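Ddb_g0293866 (Dictyostelium discoideum, PDB 5LW6) probably binds poly-ADP-ribose and takes part in DNA damage sensing, through a C-terminal macrodomain that makes up this chain. Local coordinates at residues 200-204 / 205-209; 98-102 / 103-107; 167-170 / 171-175. All coordinates share one frame; numbering follows the deposited sequence.

Contact 1: residues 200-204 / 205-209; sequences LVNSI and LHKEY
Leu200 brings its carbonyl oxygen up to His206 CB and accepts the closing bond of a type I beta turn from Ser203 N; the turn leads straight into the N-cap of the short helix 204-207, between two strands of the macrodomain sheet. The carbonyl of Val201 reaches the His206 ring at its edge and in its plane, with Val201 O 3.1 Å from His206 CD2. Val201 CG2 adds an apolar touch, 3.5 Å from the same CD2. A hydrogen bond from His206 ND1 to Ile211 O, just past the helix, fixes the rotation of this ring. Asn202 lies alongside Lys207, both pointing the same way, and its ND2 meets the aliphatic CE. Ser203 is the N-cap: with OG anti to its own backbone N (chi1 174°), the hydroxyl turns back over the first helical turn and accepts from Leu205 N, 3.0 Å from Ser203 OG. The same OG is also bonded to Met166 O, tying the cap to helix 161-167. Ser203 O takes a nearly straight bond from Lys207 N (174° at the hydrogen) and a weak one from His206 N. Ile204 O accepts two bonds: Tyr209 N approaches along the C=O axis, Glu208 N from a tilt out of the carbonyl plane, each 3.0 Å from Ile204 O. Ile204 CG1 makes an off-centre CH-pi contact, 4.2 Å from the centroid of the Tyr209 ring, and also rests on Glu208 CB. With an alanine in place of Tyr209 the ring is gone, which would probably open a gap beside Ile204 CG1 and CD1 and Met166. At the far end of the ring, Ile204 CD1 lies 4.0 Å from Tyr209 OH.

Contact 2: residues 98-102 / 103-107; sequences MMVEK and SIYSD
Val100 CG1 fills the inner side of a bend whose outer side is made by Lys102 and Ser103: the methyl lies 3.7 Å from Tyr105 N and 4.0 Å from Ile104 CB. CG1 is anti to the Val100 backbone N (chi1 175°), which carries it forward to the returning chain. It also sits near the plane of the Tyr105 ring, at the edge, while the phenol itself leads away toward Ile110 of helix 107-116. From the outer side the Lys102 side chain runs outward, bends at chi3 (63°) and delivers NZ to a salt bridge with Glu131. Beside it Ser103 OG, standing between its own backbone N and carbonyl carbon, meets a water at 2.9 Å. That water donates to Glu101, 2.7 Å from OE1, so one solvent molecule joins the last strand residue to the bend; OE2 of the same carboxylate has a weak hydrogen bond to Ser64 OG. This single helix-like turn ends strand 95-101 and opens the beta-alpha connection to helix 107-116, whose N-cap, Ser106, holds Leu109 N with its OG. Round Lys102 and Ser103 the turn is closed by Glu101 O, which accepts two bonds: Tyr105 N comes nearly along the carbonyl, 3.0 Å from Glu101 O, and Ile104 N from above the carbonyl plane.

Contact 3: residues 167-170 / 171-175; sequences LDTG and TFEKV
Asp168 O accepts from Phe172 N at 2.9 Å, opening a ladder of i to i+4 bonds that Thr169 O to Glu173 N and Gly170 O to Lys174 N carry on. The ladder starts abruptly: helix 161-167 stops at Leu167, Asp168 takes a positive phi of 74°, and helix 169-179 begins at the next residue. Asp168 is thus both the break between two helices and the N-cap of the second, and Leu167 with Phe172 completes a hydrophobic staple across that cap. The cap is a double grip. The Asp168 carboxylate, set anti to the backbone N (chi1 -172°), swings over the first turn, where OD2 accepts from Thr171 N at 3.0 Å and from Thr171 OG1 at 2.7 Å. The amide meets OD2 on its anti side, close to the carboxylate plane, whereas the hydroxyl comes from above that plane. A negative group over the amides of a helix start would probably be stabilised by the helix dipole. On the buried side Leu167 CD1 stands over the centre of the Phe172 ring, 3.7 Å from its centroid and only 5° off the ring normal, in a CH-pi contact. Leu167 CB touches Phe172 CB at 4.0 Å, so the pair meets from the root of the side chains to the ring. Tyr164 packs edge-to-face with Phe172, and Leu200 and Ile192 also touch it. Around the helix from the staple, Thr169 and Glu173 lie side by side, pointing the same way. Glu173 CG rides on the backbone at 3.2 Å from Thr169 O, and its extended chain sends OE2 to a hydrogen bond with Lys156 N. Thr169 CG2 flanks that carboxylate, 3.6 Å from Glu173 OE2.

In the fold
Contacts 1 and 3 are neighbours, their centres about 13 Å apart on the same side of the domain. The staple leucine of contact 3 reaches the capped helix of contact 1, with Leu167 CD2 3.4 Å from Leu205 CD1, while Leu200 CD1 lies 3.8 Å from Phe172 CD1. Leu200 CD2 also meets Thr171 CG2 at 3.9 Å. Contact 2 stands apart at the end of strand 95-101, which runs between strands 55-59 and 125-130; its centre is about 27 Å from that of contact 1 and 29 Å from that of contact 3, and nearest atoms stay about 10 and 12 Å away. Each of the three holds an N-cap: Ser203, Ser106 and Asp168.

Contact 1: residues 200-204 / 205-209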
loop_
_atom_site.group_PDB
_atom_site.type_symbol
_atom_site.label_atom_id
_atom_site.label_comp_id
_atom_site.label_asym_id
_atom_site.label_seq_id
_atom_site.Cartn_x
_atom_site.Cartn_y
_atom_site.Cartn_z
ATOM N N LEU A 200 -2.564 -6.750 -19.678
ATOM C CA LEU A 200 -2.487 -5.527 -18.815
ATOM C C LEU A 200 -1.262 -4.699 -19.148
ATOM O O LEU A 200 -1.039 -3.570 -18.683
ATOM C CB LEU A 200 -2.374 -5.977 -17.341
ATOM C CG LEU A 200 -3.569 -6.698 -16.732
ATOM C CD1 LEU A 200 -3.145 -7.256 -15.403
ATOM C CD2 LEU A 200 -4.781 -5.801 -16.559
ATOM N N VAL A 201 -0.372 -5.289 -19.916
ATOM C CA VAL A 201 0.865 -4.659 -20.258
ATOM C C VAL A 201 0.666 -3.357 -21.041
ATOM O O VAL A 201 1.517 -2.469 -21.023
ATOM C CB VAL A 201 1.772 -5.658 -21.054
ATOM C CG1 VAL A 201 1.339 -5.849 -22.483
ATOM C CG2 VAL A 201 3.219 -5.205 -21.016
ATOM N N ASN A 202 -0.431 -3.271 -21.741
ATOM C CA ASN A 202 -0.682 -2.081 -22.531
ATOM C C ASN A 202 -1.391 -0.949 -21.800
ATOM O O ASN A 202 -1.604 0.105 -22.391
ATOM C CB ASN A 202 -1.458 -2.419 -23.758
ATOM C CG ASN A 202 -0.673 -3.278 -24.720
ATOM O OD1 ASN A 202 -1.195 -4.287 -25.185
ATOM N ND2 ASN A 202 0.571 -2.960 -24.949
ATOM N N SER A 203 -1.724 -1.160 -20.528
ATOM C CA SER A 203 -2.387 -0.148 -19.668
ATOM C C SER A 203 -1.522 1.106 -19.627
ATOM O O SER A 203 -0.314 1.031 -19.558
ATOM C CB SER A 203 -2.540 -0.663 -18.238
ATOM O OG SER A 203 -3.066 0.375 -17.296
ATOM N N ILE A 204 -2.162 2.274 -19.542
ATOM C CA ILE A 204 -1.415 3.520 -19.289
ATOM C C ILE A 204 -0.581 3.412 -18.017
ATOM O O ILE A 204 0.502 3.999 -17.879
ATOM C CB ILE A 204 -2.423 4.708 -19.180
ATOM C CG1 ILE A 204 -1.684 6.040 -19.156
ATOM C CG2 ILE A 204 -3.290 4.583 -17.955
ATOM C CD1 ILE A 204 -2.558 7.189 -19.472
ATOM N N LEU A 205 -1.071 2.623 -17.065
ATOM C CA LEU A 205 -0.387 2.526 -15.813
ATOM C C LEU A 205 1.016 1.965 -16.038
ATOM O O LEU A 205 1.978 2.352 -15.357
ATOM C CB LEU A 205 -1.129 1.675 -14.781
ATOM C CG LEU A 205 -2.345 2.397 -14.344
ATOM C CD1 LEU A 205 -3.217 1.327 -13.764
ATOM C CD2 LEU A 205 -2.140 3.522 -13.400
ATOM N N HIS A 206 1.149 0.991 -16.917
ATOM C CA HIS A 206 2.426 0.376 -17.194
ATOM C C HIS A 206 3.273 1.129 -18.213
ATOM O O HIS A 206 4.424 1.468 -17.993
ATOM C CB HIS A 206 2.200 -1.070 -17.679
ATOM C CG HIS A 206 3.489 -1.801 -17.961
ATOM N ND1 HIS A 206 4.467 -1.950 -17.018
ATOM C CD2 HIS A 206 3.987 -2.385 -19.090
ATOM C CE1 HIS A 206 5.520 -2.570 -17.536
ATOM N NE2 HIS A 206 5.254 -2.851 -18.799
ATOM N N LYS A 207 2.666 1.421 -19.370
ATOM C CA LYS A 207 3.363 1.999 -20.480
ATOM C C LYS A 207 3.794 3.418 -20.262
ATOM O O LYS A 207 4.905 3.799 -20.667
ATOM C CB LYS A 207 2.489 1.919 -21.722
ATOM C CG LYS A 207 2.401 0.516 -22.301
ATOM C CD LYS A 207 3.739 0.052 -22.911
ATOM C CE LYS A 207 3.561 -1.235 -23.712
ATOM N NZ LYS A 207 4.870 -1.961 -23.858
ATOM N N GLU A 208 2.929 4.220 -19.689
ATOM C CA GLU A 208 3.217 5.623 -19.445
ATOM C C GLU A 208 3.670 5.908 -18.037
ATOM O O GLU A 208 4.565 6.719 -17.806
ATOM C CB GLU A 208 2.015 6.489 -19.744
ATOM C CG GLU A 208 1.871 6.833 -21.229
ATOM C CD GLU A 208 1.783 5.610 -22.095
ATOM O OE1 GLU A 208 0.737 4.881 -21.981
ATOM O OE2 GLU A 208 2.798 5.361 -22.816
ATOM N N TYR A 209 3.070 5.266 -17.079
ATOM C CA TYR A 209 3.354 5.667 -15.678
ATOM C C TYR A 209 4.334 4.714 -14.965
ATOM O O TYR A 209 4.713 4.932 -13.827
ATOM C CB TYR A 209 2.072 5.792 -14.892
ATOM C CG TYR A 209 1.123 6.875 -15.350
ATOM C CD1 TYR A 209 1.595 8.091 -15.888
ATOM C CD2 TYR A 209 -0.251 6.662 -15.334
ATOM C CE1 TYR A 209 0.687 9.054 -16.321
ATOM C CE2 TYR A 209 -1.149 7.615 -15.778
ATOM C CZ TYR A 209 -0.672 8.809 -16.290
ATOM O OH TYR A 209 -1.524 9.779 -16.638
#

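Contact 2: residues 98-102 / 103-107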
loop_
_atom_site.group_PDB
_atom_site.type_symbol
_atom_site.label_atom_id
_atom_site.label_comp_id
_atom_site.label_asym_id
_atom_site.label_seq_id
_atom_site.Cartn_x
_atom_site.Cartn_y
_atom_site.Cartn_z
HETATM N N MSE A 98 4.231 7.619 0.405
HETATM C CA MSE A 98 2.965 7.322 1.044
HETATM C C MSE A 98 2.000 8.408 0.666
HETATM O O MSE A 98 2.199 9.586 0.892
HETATM C CB MSE A 98 3.046 7.198 2.528
HETATM C CG MSE A 98 1.742 6.779 3.162
HETATM SE SE MSE A 98 1.922 6.491 5.112
HETATM C CE MSE A 98 1.853 8.276 5.513
HETATM N N MSE A 99 0.865 8.015 0.139
HETATM C CA MSE A 99 -0.114 8.941 -0.374
HETATM C C MSE A 99 -1.138 9.195 0.709
HETATM O O MSE A 99 -1.793 8.294 1.166
HETATM C CB MSE A 99 -0.822 8.298 -1.597
HETATM C CG MSE A 99 0.238 7.987 -2.673
HETATM SE SE MSE A 99 -0.498 7.116 -4.260
HETATM C CE MSE A 99 -0.768 5.268 -3.481
ATOM N N VAL A 100 -1.322 10.432 1.094
ATOM C CA VAL A 100 -2.221 10.839 2.153
ATOM C C VAL A 100 -3.307 11.789 1.603
ATOM O O VAL A 100 -3.004 12.790 0.937
ATOM C CB VAL A 100 -1.434 11.510 3.336
ATOM C CG1 VAL A 100 -2.373 12.045 4.385
ATOM C CG2 VAL A 100 -0.354 10.592 3.904
ATOM N N GLU A 101 -4.577 11.494 1.881
ATOM C CA GLU A 101 -5.635 12.349 1.377
ATOM C C GLU A 101 -5.593 13.706 2.089
ATOM O O GLU A 101 -5.182 13.830 3.258
ATOM C CB GLU A 101 -6.977 11.644 1.467
ATOM C CG GLU A 101 -7.068 10.446 0.506
ATOM C CD GLU A 101 -8.371 9.656 0.632
ATOM O OE1 GLU A 101 -9.344 10.203 1.214
ATOM O OE2 GLU A 101 -8.391 8.456 0.221
ATOM N N LYS A 102 -5.921 14.741 1.335
ATOM C CA LYS A 102 -5.808 16.147 1.833
ATOM C C LYS A 102 -6.468 16.304 3.171
ATOM O O LYS A 102 -6.014 17.079 4.038
ATOM C CB LYS A 102 -6.538 17.061 0.855
ATOM C CG LYS A 102 -6.379 18.545 1.149
ATOM C CD LYS A 102 -7.101 19.430 0.103
ATOM C CE LYS A 102 -8.615 19.203 0.093
ATOM N NZ LYS A 102 -9.327 19.906 -1.023
ATOM N N SER A 103 -7.601 15.683 3.307
ATOM C CA SER A 103 -8.357 15.838 4.554
ATOM C C SER A 103 -7.609 15.359 5.780
ATOM O O SER A 103 -7.840 15.837 6.886
ATOM C CB SER A 103 -9.717 15.206 4.436
ATOM O OG SER A 103 -9.773 13.808 4.479
ATOM N N ILE A 104 -6.731 14.367 5.610
ATOM C CA ILE A 104 -5.987 13.754 6.721
ATOM C C ILE A 104 -4.611 14.435 6.889
ATOM O O ILE A 104 -4.066 14.437 7.981
ATOM C CB ILE A 104 -5.765 12.265 6.441
ATOM C CG1 ILE A 104 -7.069 11.523 6.089
ATOM C CG2 ILE A 104 -4.912 11.554 7.523
ATOM C CD1 ILE A 104 -7.931 11.137 7.224
ATOM N N TYR A 105 -4.058 14.966 5.792
ATOM C CA TYR A 105 -2.755 15.634 5.772
ATOM C C TYR A 105 -2.776 16.895 6.602
ATOM O O TYR A 105 -3.707 17.671 6.484
ATOM C CB TYR A 105 -2.386 15.950 4.338
ATOM C CG TYR A 105 -0.941 16.410 4.177
ATOM C CD1 TYR A 105 -0.551 17.735 4.521
ATOM C CD2 TYR A 105 0.026 15.527 3.695
ATOM C CE1 TYR A 105 0.763 18.162 4.350
ATOM C CE2 TYR A 105 1.325 15.967 3.485
ATOM C CZ TYR A 105 1.683 17.279 3.842
ATOM O OH TYR A 105 2.982 17.662 3.666
ATOM N N SER A 106 -1.855 17.030 7.517
ATOM C CA SER A 106 -1.765 18.239 8.382
ATOM C C SER A 106 -0.355 18.414 8.848
ATOM O O SER A 106 0.429 17.478 8.832
ATOM C CB SER A 106 -2.691 18.106 9.578
ATOM O OG SER A 106 -2.224 17.182 10.558
ATOM N N ASP A 107 0.001 19.600 9.317
ATOM C CA ASP A 107 1.290 19.774 9.950
ATOM C C ASP A 107 1.490 18.841 11.160
ATOM O O ASP A 107 2.621 18.340 11.372
ATOM C CB ASP A 107 1.449 21.265 10.412
ATOM C CG ASP A 107 1.585 22.247 9.236
ATOM O OD1 ASP A 107 1.845 21.787 8.098
ATOM O OD2 ASP A 107 1.472 23.489 9.449
HETATM O O HOH W 1 -10.475 12.491 1.975
#

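Contact 3: residues 167-170 / 171-175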
loop_
_atom_site.group_PDB
_atom_site.type_symbol
_atom_site.label_atom_id
_atom_site.label_comp_id
_atom_site.label_asym_id
_atom_site.label_seq_id
_atom_site.Cartn_x
_atom_site.Cartn_y
_atom_site.Cartn_z
ATOM N N LEU A 167 -6.885 0.088 -15.665
ATOM C CA LEU A 167 -6.357 -1.283 -15.818
ATOM C C LEU A 167 -7.241 -2.087 -16.773
ATOM O O LEU A 167 -6.766 -3.063 -17.347
ATOM C CB LEU A 167 -6.350 -2.012 -14.454
ATOM C CG LEU A 167 -5.315 -1.495 -13.435
ATOM C CD1 LEU A 167 -5.628 -1.893 -12.007
ATOM C CD2 LEU A 167 -3.925 -1.964 -13.856
ATOM N N ASP A 168 -8.481 -1.601 -16.927
ATOM C CA ASP A 168 -9.670 -2.320 -17.442
ATOM C C ASP A 168 -10.209 -3.298 -16.404
ATOM O O ASP A 168 -9.586 -4.326 -16.143
ATOM C CB ASP A 168 -9.403 -3.086 -18.722
ATOM C CG ASP A 168 -10.715 -3.641 -19.325
ATOM O OD1 ASP A 168 -11.446 -2.841 -19.943
ATOM O OD2 ASP A 168 -11.048 -4.826 -19.088
ATOM N N THR A 169 -11.326 -2.944 -15.795
ATOM C CA THR A 169 -11.890 -3.681 -14.660
ATOM C C THR A 169 -12.033 -5.171 -14.915
ATOM O O THR A 169 -11.569 -5.978 -14.130
ATOM C CB THR A 169 -13.229 -3.092 -14.267
ATOM O OG1 THR A 169 -13.025 -1.737 -13.872
ATOM C CG2 THR A 169 -13.858 -3.838 -13.106
ATOM N N GLY A 170 -12.674 -5.524 -16.034
ATOM C CA GLY A 170 -12.946 -6.944 -16.300
ATOM C C GLY A 170 -11.651 -7.705 -16.442
ATOM O O GLY A 170 -11.465 -8.801 -15.864
ATOM N N THR A 171 -10.696 -7.106 -17.154
ATOM C CA THR A 171 -9.449 -7.789 -17.405
ATOM C C THR A 171 -8.697 -7.988 -16.070
ATOM O O THR A 171 -8.223 -9.073 -15.769
ATOM C CB THR A 171 -8.531 -7.043 -18.382
ATOM O OG1 THR A 171 -9.260 -6.764 -19.606
ATOM C CG2 THR A 171 -7.304 -7.917 -18.673
ATOM N N PHE A 172 -8.610 -6.908 -15.289
ATOM C CA PHE A 172 -7.811 -6.996 -14.084
ATOM C C PHE A 172 -8.474 -7.968 -13.065
ATOM O O PHE A 172 -7.767 -8.722 -12.385
ATOM C CB PHE A 172 -7.628 -5.630 -13.499
ATOM C CG PHE A 172 -6.613 -5.582 -12.375
ATOM C CD1 PHE A 172 -5.269 -5.669 -12.624
ATOM C CD2 PHE A 172 -7.011 -5.347 -11.042
ATOM C CE1 PHE A 172 -4.342 -5.652 -11.591
ATOM C CE2 PHE A 172 -6.106 -5.343 -10.027
ATOM C CZ PHE A 172 -4.763 -5.457 -10.303
ATOM N N GLU A 173 -9.769 -7.937 -12.972
ATOM C CA GLU A 173 -10.490 -8.784 -12.020
ATOM C C GLU A 173 -10.360 -10.263 -12.346
ATOM O O GLU A 173 -10.240 -11.083 -11.443
ATOM C CB GLU A 173 -11.926 -8.366 -11.949
ATOM C CG GLU A 173 -12.119 -7.050 -11.194
ATOM C CD GLU A 173 -13.581 -6.754 -10.868
ATOM O OE1 GLU A 173 -14.493 -7.494 -11.385
ATOM O OE2 GLU A 173 -13.875 -5.812 -10.097
ATOM N N LYS A 174 -10.363 -10.566 -13.624
ATOM C CA LYS A 174 -10.111 -11.894 -14.126
ATOM C C LYS A 174 -8.708 -12.406 -13.828
ATOM O O LYS A 174 -8.568 -13.505 -13.331
ATOM C CB LYS A 174 -10.385 -11.952 -15.607
ATOM C CG LYS A 174 -10.305 -13.350 -16.200
ATOM C CD LYS A 174 -10.169 -13.278 -17.697
ATOM C CE LYS A 174 -11.540 -13.361 -18.320
ATOM N NZ LYS A 174 -11.427 -13.127 -19.783
ATOM N N VAL A 175 -7.690 -11.591 -14.108
ATOM C CA VAL A 175 -6.365 -11.906 -13.747
ATOM C C VAL A 175 -6.241 -12.092 -12.217
ATOM O O VAL A 175 -5.573 -13.019 -11.800
ATOM C CB VAL A 175 -5.381 -10.825 -14.216
ATOM C CG1 VAL A 175 -4.048 -11.090 -13.610
ATOM C CG2 VAL A 175 -5.274 -10.820 -15.742
#